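Local atomic coordinates of TbpB (Actinobacillus pleuropneumoniae, PDB entry 3HOL), a protein that probably binds host transferrin at the bacterial surface, as the lipoprotein component of the receptor through which the pathogen acquires iron. Residues Asp383-Thr395 against Phe453-Phe467. Numbering follows the deposited sequence.
Sequences DAQVSKENNWVAT and FALDSGSSRYENVKF
Leu455 fits against the beta hairpin formed by 383-387 and 391-394, its two methyl branches dividing the work. CD1 reaches the turn, 3.4 Å from Asn390 O and close to Lys388 N, atoms already joined by a backbone hydrogen bond; CD2 touches both Trp392 CB, at 3.7 Å, and Val386 CG1. Next to it, Phe453 meets Trp392 in a T-shaped stack, the planes 64° apart, with Phe453 CE1 over the indole face and Leu455 O at the indole edge. Trp392 CG is turned anti to its own N (chi1 174°), which carries the indole beside the loop, while NE1 is hydrogen-bonded to Asp423. Val386 touches Phe453 and Phe467 at their ring edges, CG2 meeting Phe453 CZ and CG1 lying 3.8 Å from Phe467 CE2. The example illustrates how a long loop can be held largely by shape: no direct hydrogen bond crosses between 383-395 and 453-467. At the outer end Glu389 CB sits 3.5 Å from the Tyr462 ring centroid, almost on the normal, a CH-pi contact. A bend at chi2 (93°) folds the carboxylate back over the same face, nearly parallel to the ring; Arg461 CG lies on the opposite face. One water links Glu389 OE2 to Glu463 N. Alongside, Lys388 CG passes Val465 CG1 at 3.5 Å. The loop, which joins strands 441-447 and 470-477, thus packs against the hairpin at the end of strand 375-387 in a C-terminal beta barrel, where strand 495-508 pairs with 375-387 and its Val497 touches both Val386 and Phe467.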
loop_
_atom_site.group_PDB
_atom_site.type_symbol
_atom_site.label_atom_id
_atom_site.label_comp_id
_atom_site.label_asym_id
_atom_site.label_seq_id
_atom_site.Cartn_x
_atom_site.Cartn_y
_atom_site.Cartn_z
ATOM N N ASP A 383 2.441 -19.200 13.564
ATOM C CA ASP A 383 1.040 -19.620 13.430
ATOM C C ASP A 383 1.001 -20.519 12.191
ATOM O O ASP A 383 1.654 -20.233 11.164
ATOM C CB ASP A 383 0.094 -18.422 13.220
ATOM C CG ASP A 383 -0.119 -17.605 14.466
ATOM O OD1 ASP A 383 -0.780 -18.097 15.404
ATOM O OD2 ASP A 383 0.355 -16.446 14.519
ATOM N N ALA A 384 0.251 -21.609 12.288
ATOM C CA ALA A 384 0.263 -22.623 11.258
ATOM C C ALA A 384 -0.925 -23.555 11.391
ATOM O O ALA A 384 -1.516 -23.703 12.465
ATOM C CB ALA A 384 1.563 -23.441 11.301
ATOM N N GLN A 385 -1.256 -24.182 10.274
ATOM C CA GLN A 385 -2.149 -25.314 10.277
ATOM C C GLN A 385 -1.573 -26.393 9.385
ATOM O O GLN A 385 -1.073 -26.121 8.287
ATOM C CB GLN A 385 -3.531 -24.891 9.826
ATOM C CG GLN A 385 -4.552 -25.960 10.001
ATOM C CD GLN A 385 -5.846 -25.566 9.353
ATOM O OE1 GLN A 385 -6.462 -24.587 9.755
ATOM N NE2 GLN A 385 -6.257 -26.307 8.335
ATOM N N VAL A 386 -1.591 -27.624 9.901
ATOM C CA VAL A 386 -1.147 -28.780 9.151
ATOM C C VAL A 386 -2.319 -29.747 9.118
ATOM O O VAL A 386 -2.949 -29.977 10.149
ATOM C CB VAL A 386 0.106 -29.442 9.755
ATOM C CG1 VAL A 386 0.589 -30.564 8.839
ATOM C CG2 VAL A 386 1.264 -28.419 9.973
ATOM N N SER A 387 -2.615 -30.295 7.936
ATOM C CA SER A 387 -3.809 -31.156 7.755
ATOM C C SER A 387 -3.558 -32.410 6.942
ATOM O O SER A 387 -2.824 -32.385 5.928
ATOM C CB SER A 387 -4.956 -30.387 7.080
ATOM O OG SER A 387 -5.401 -29.329 7.891
ATOM N N LYS A 388 -4.210 -33.495 7.374
ATOM C CA LYS A 388 -4.234 -34.742 6.635
ATOM C C LYS A 388 -5.579 -35.383 6.890
ATOM O O LYS A 388 -6.601 -34.799 6.524
ATOM C CB LYS A 388 -3.117 -35.657 7.102
ATOM C CG LYS A 388 -1.999 -35.710 6.129
ATOM C CD LYS A 388 -2.128 -36.851 5.185
ATOM C CE LYS A 388 -0.949 -37.776 5.349
ATOM N NZ LYS A 388 -1.125 -38.995 4.504
ATOM N N GLU A 389 -5.605 -36.555 7.538
ATOM C CA GLU A 389 -6.893 -37.081 8.080
ATOM C C GLU A 389 -7.368 -36.203 9.240
ATOM O O GLU A 389 -8.569 -36.013 9.453
ATOM C CB GLU A 389 -6.765 -38.532 8.546
ATOM C CG GLU A 389 -6.398 -39.487 7.467
ATOM C CD GLU A 389 -4.905 -39.710 7.359
ATOM O OE1 GLU A 389 -4.119 -38.859 7.830
ATOM O OE2 GLU A 389 -4.507 -40.744 6.792
ATOM N N ASN A 390 -6.411 -35.651 9.975
ATOM C CA ASN A 390 -6.667 -34.825 11.152
ATOM C C ASN A 390 -6.219 -33.377 10.900
ATOM O O ASN A 390 -5.585 -33.096 9.880
ATOM C CB ASN A 390 -5.828 -35.359 12.316
ATOM C CG ASN A 390 -6.470 -36.530 13.036
ATOM O OD1 ASN A 390 -7.635 -36.882 12.789
ATOM N ND2 ASN A 390 -5.720 -37.138 13.948
ATOM N N ASN A 391 -6.508 -32.479 11.842
ATOM C CA ASN A 391 -5.916 -31.125 11.850
ATOM C C ASN A 391 -4.958 -30.890 13.030
ATOM O O ASN A 391 -5.124 -31.500 14.096
ATOM C CB ASN A 391 -6.997 -30.033 11.884
ATOM C CG ASN A 391 -7.866 -30.042 10.657
ATOM O OD1 ASN A 391 -7.377 -30.114 9.514
ATOM N ND2 ASN A 391 -9.183 -29.963 10.877
ATOM N N TRP A 392 -3.982 -29.996 12.836
ATOM C CA TRP A 392 -2.996 -29.631 13.870
ATOM C C TRP A 392 -2.696 -28.152 13.681
ATOM O O TRP A 392 -2.656 -27.694 12.542
ATOM C CB TRP A 392 -1.714 -30.447 13.669
ATOM C CG TRP A 392 -0.539 -30.106 14.554
ATOM C CD1 TRP A 392 -0.145 -30.774 15.701
ATOM C CD2 TRP A 392 0.449 -29.064 14.346
ATOM N NE1 TRP A 392 0.998 -30.196 16.216
ATOM C CE2 TRP A 392 1.379 -29.149 15.408
ATOM C CE3 TRP A 392 0.625 -28.064 13.370
ATOM C CZ2 TRP A 392 2.469 -28.265 15.531
ATOM C CZ3 TRP A 392 1.720 -27.183 13.496
ATOM C CH2 TRP A 392 2.620 -27.296 14.568
ATOM N N VAL A 393 -2.485 -27.422 14.770
ATOM C CA VAL A 393 -2.243 -25.967 14.699
ATOM C C VAL A 393 -1.090 -25.522 15.610
ATOM O O VAL A 393 -0.780 -26.153 16.655
ATOM C CB VAL A 393 -3.506 -25.088 15.001
ATOM C CG1 VAL A 393 -4.718 -25.486 14.119
ATOM C CG2 VAL A 393 -3.896 -25.138 16.481
ATOM N N ALA A 394 -0.420 -24.470 15.149
ATOM C CA ALA A 394 0.528 -23.726 15.923
ATOM C C ALA A 394 -0.129 -22.370 16.171
ATOM O O ALA A 394 -0.647 -21.740 15.244
ATOM C CB ALA A 394 1.825 -23.589 15.165
ATOM N N THR A 395 -0.149 -21.946 17.430
ATOM C CA THR A 395 -0.730 -20.668 17.796
ATOM C C THR A 395 0.287 -19.804 18.530
ATOM O O THR A 395 0.710 -20.167 19.612
ATOM C CB THR A 395 -1.929 -20.893 18.691
ATOM O OG1 THR A 395 -2.892 -21.631 17.951
ATOM C CG2 THR A 395 -2.545 -19.565 19.142
ATOM N N PHE A 453 5.798 -36.244 11.642
ATOM C CA PHE A 453 5.179 -36.102 12.951
ATOM C C PHE A 453 3.707 -36.428 12.933
ATOM O O PHE A 453 3.064 -36.373 11.864
ATOM C CB PHE A 453 5.462 -34.718 13.584
ATOM C CG PHE A 453 4.745 -33.551 12.940
ATOM C CD1 PHE A 453 3.538 -33.074 13.475
ATOM C CD2 PHE A 453 5.304 -32.873 11.864
ATOM C CE1 PHE A 453 2.873 -31.974 12.912
ATOM C CE2 PHE A 453 4.647 -31.751 11.295
ATOM C CZ PHE A 453 3.433 -31.311 11.811
ATOM N N ALA A 454 3.188 -36.775 14.114
ATOM C CA ALA A 454 1.797 -37.222 14.270
ATOM C C ALA A 454 0.875 -36.032 14.465
ATOM O O ALA A 454 1.155 -35.169 15.281
ATOM C CB ALA A 454 1.657 -38.231 15.436
ATOM N N LEU A 455 -0.212 -35.980 13.708
ATOM C CA LEU A 455 -1.122 -34.823 13.782
ATOM C C LEU A 455 -1.992 -34.774 15.041
ATOM O O LEU A 455 -2.310 -33.675 15.554
ATOM C CB LEU A 455 -1.967 -34.695 12.512
ATOM C CG LEU A 455 -1.228 -34.220 11.250
ATOM C CD1 LEU A 455 -2.236 -33.802 10.177
ATOM C CD2 LEU A 455 -0.254 -33.063 11.528
ATOM N N ASP A 456 -2.379 -35.943 15.541
ATOM C CA ASP A 456 -3.001 -36.021 16.862
ATOM C C ASP A 456 -2.014 -36.631 17.860
ATOM O O ASP A 456 -1.654 -37.811 17.757
ATOM C CB ASP A 456 -4.310 -36.805 16.813
ATOM C CG ASP A 456 -5.211 -36.517 18.011
ATOM O OD1 ASP A 456 -5.036 -35.463 18.673
ATOM O OD2 ASP A 456 -6.108 -37.343 18.284
ATOM N N SER A 457 -1.555 -35.805 18.804
ATOM C CA SER A 457 -0.499 -36.188 19.755
ATOM C C SER A 457 -0.981 -37.220 20.793
ATOM O O SER A 457 -0.170 -37.742 21.576
ATOM C CB SER A 457 0.101 -34.937 20.444
ATOM N N GLY A 458 -2.292 -37.505 20.780
ATOM C CA GLY A 458 -2.897 -38.544 21.622
ATOM C C GLY A 458 -3.167 -39.906 20.976
ATOM O O GLY A 458 -3.048 -40.941 21.648
ATOM N N SER A 459 -3.542 -39.927 19.691
ATOM C CA SER A 459 -3.856 -41.189 18.991
ATOM C C SER A 459 -2.688 -41.681 18.122
ATOM O O SER A 459 -1.953 -40.868 17.548
ATOM C CB SER A 459 -5.122 -41.033 18.133
ATOM O OG SER A 459 -6.195 -40.456 18.868
ATOM N N SER A 460 -2.510 -43.003 18.031
ATOM C CA SER A 460 -1.521 -43.578 17.091
ATOM C C SER A 460 -2.216 -43.977 15.775
ATOM O O SER A 460 -1.704 -44.733 14.937
ATOM C CB SER A 460 -0.774 -44.747 17.728
ATOM O OG SER A 460 0.430 -44.998 17.018
ATOM N N ARG A 461 -3.389 -43.388 15.611
ATOM C CA ARG A 461 -4.341 -43.683 14.575
ATOM C C ARG A 461 -3.860 -43.580 13.112
ATOM O O ARG A 461 -4.148 -44.474 12.334
ATOM C CB ARG A 461 -5.554 -42.805 14.825
ATOM C CG ARG A 461 -6.769 -43.270 14.107
ATOM C CD ARG A 461 -7.936 -42.456 14.542
ATOM N NE ARG A 461 -9.163 -43.206 14.327
ATOM C CZ ARG A 461 -9.775 -43.927 15.260
ATOM N NH1 ARG A 461 -9.291 -44.004 16.489
ATOM N NH2 ARG A 461 -10.883 -44.561 14.967
ATOM N N TYR A 462 -3.142 -42.521 12.732
ATOM C CA TYR A 462 -2.754 -42.331 11.309
ATOM C C TYR A 462 -1.238 -42.290 11.070
ATOM O O TYR A 462 -0.469 -42.137 12.017
ATOM C CB TYR A 462 -3.431 -41.081 10.723
ATOM C CG TYR A 462 -4.947 -41.119 10.804
ATOM C CD1 TYR A 462 -5.691 -41.981 9.985
ATOM C CD2 TYR A 462 -5.640 -40.300 11.699
ATOM C CE1 TYR A 462 -7.105 -42.031 10.058
ATOM C CE2 TYR A 462 -7.047 -40.334 11.782
ATOM C CZ TYR A 462 -7.760 -41.207 10.967
ATOM O OH TYR A 462 -9.130 -41.246 11.046
ATOM N N GLU A 463 -0.799 -42.449 9.821
ATOM C CA GLU A 463 0.622 -42.280 9.530
ATOM C C GLU A 463 1.008 -40.831 9.884
ATOM O O GLU A 463 0.164 -39.912 9.834
ATOM C CB GLU A 463 0.928 -42.568 8.061
ATOM C CG GLU A 463 0.662 -44.015 7.606
ATOM C CD GLU A 463 1.398 -44.348 6.320
ATOM O OE1 GLU A 463 1.031 -43.814 5.231
ATOM O OE2 GLU A 463 2.364 -45.149 6.409
ATOM N N ASN A 464 2.271 -40.634 10.269
ATOM C CA ASN A 464 2.785 -39.279 10.466
ATOM C C ASN A 464 2.775 -38.493 9.166
ATOM O O ASN A 464 3.078 -39.044 8.108
ATOM C CB ASN A 464 4.217 -39.348 10.960
ATOM C CG ASN A 464 4.316 -39.798 12.386
ATOM O OD1 ASN A 464 3.305 -39.991 13.081
ATOM N ND2 ASN A 464 5.547 -39.957 12.847
ATOM N N VAL A 465 2.465 -37.200 9.229
ATOM C CA VAL A 465 2.656 -36.359 8.047
ATOM C C VAL A 465 4.148 -36.178 7.756
ATOM O O VAL A 465 4.962 -36.040 8.682
ATOM C CB VAL A 465 1.997 -34.965 8.184
ATOM C CG1 VAL A 465 0.546 -35.105 8.527
ATOM C CG2 VAL A 465 2.726 -34.096 9.234
ATOM N N LYS A 466 4.492 -36.162 6.471
ATOM C CA LYS A 466 5.856 -35.844 6.025
ATOM C C LYS A 466 5.846 -34.779 4.932
ATOM O O LYS A 466 4.951 -34.767 4.074
ATOM C CB LYS A 466 6.566 -37.091 5.509
ATOM C CG LYS A 466 6.571 -38.227 6.523
ATOM C CD LYS A 466 7.115 -39.508 5.937
ATOM C CE LYS A 466 6.889 -40.662 6.917
ATOM N NZ LYS A 466 7.460 -41.955 6.424
ATOM N N PHE A 467 6.834 -33.884 4.970
ATOM C CA PHE A 467 7.006 -32.885 3.930
ATOM C C PHE A 467 8.470 -32.823 3.506
ATOM O O PHE A 467 9.374 -32.901 4.353
ATOM C CB PHE A 467 6.538 -31.502 4.434
ATOM C CG PHE A 467 5.054 -31.404 4.643
ATOM C CD1 PHE A 467 4.196 -31.143 3.558
ATOM C CD2 PHE A 467 4.496 -31.592 5.913
ATOM C CE1 PHE A 467 2.799 -31.073 3.750
ATOM C CE2 PHE A 467 3.103 -31.510 6.120
ATOM C CZ PHE A 467 2.252 -31.249 5.025
HETATM O O HOH W 1 1.820 -39.850 5.859
HETATM O O HOH W 2 -2.484 -42.790 7.480
#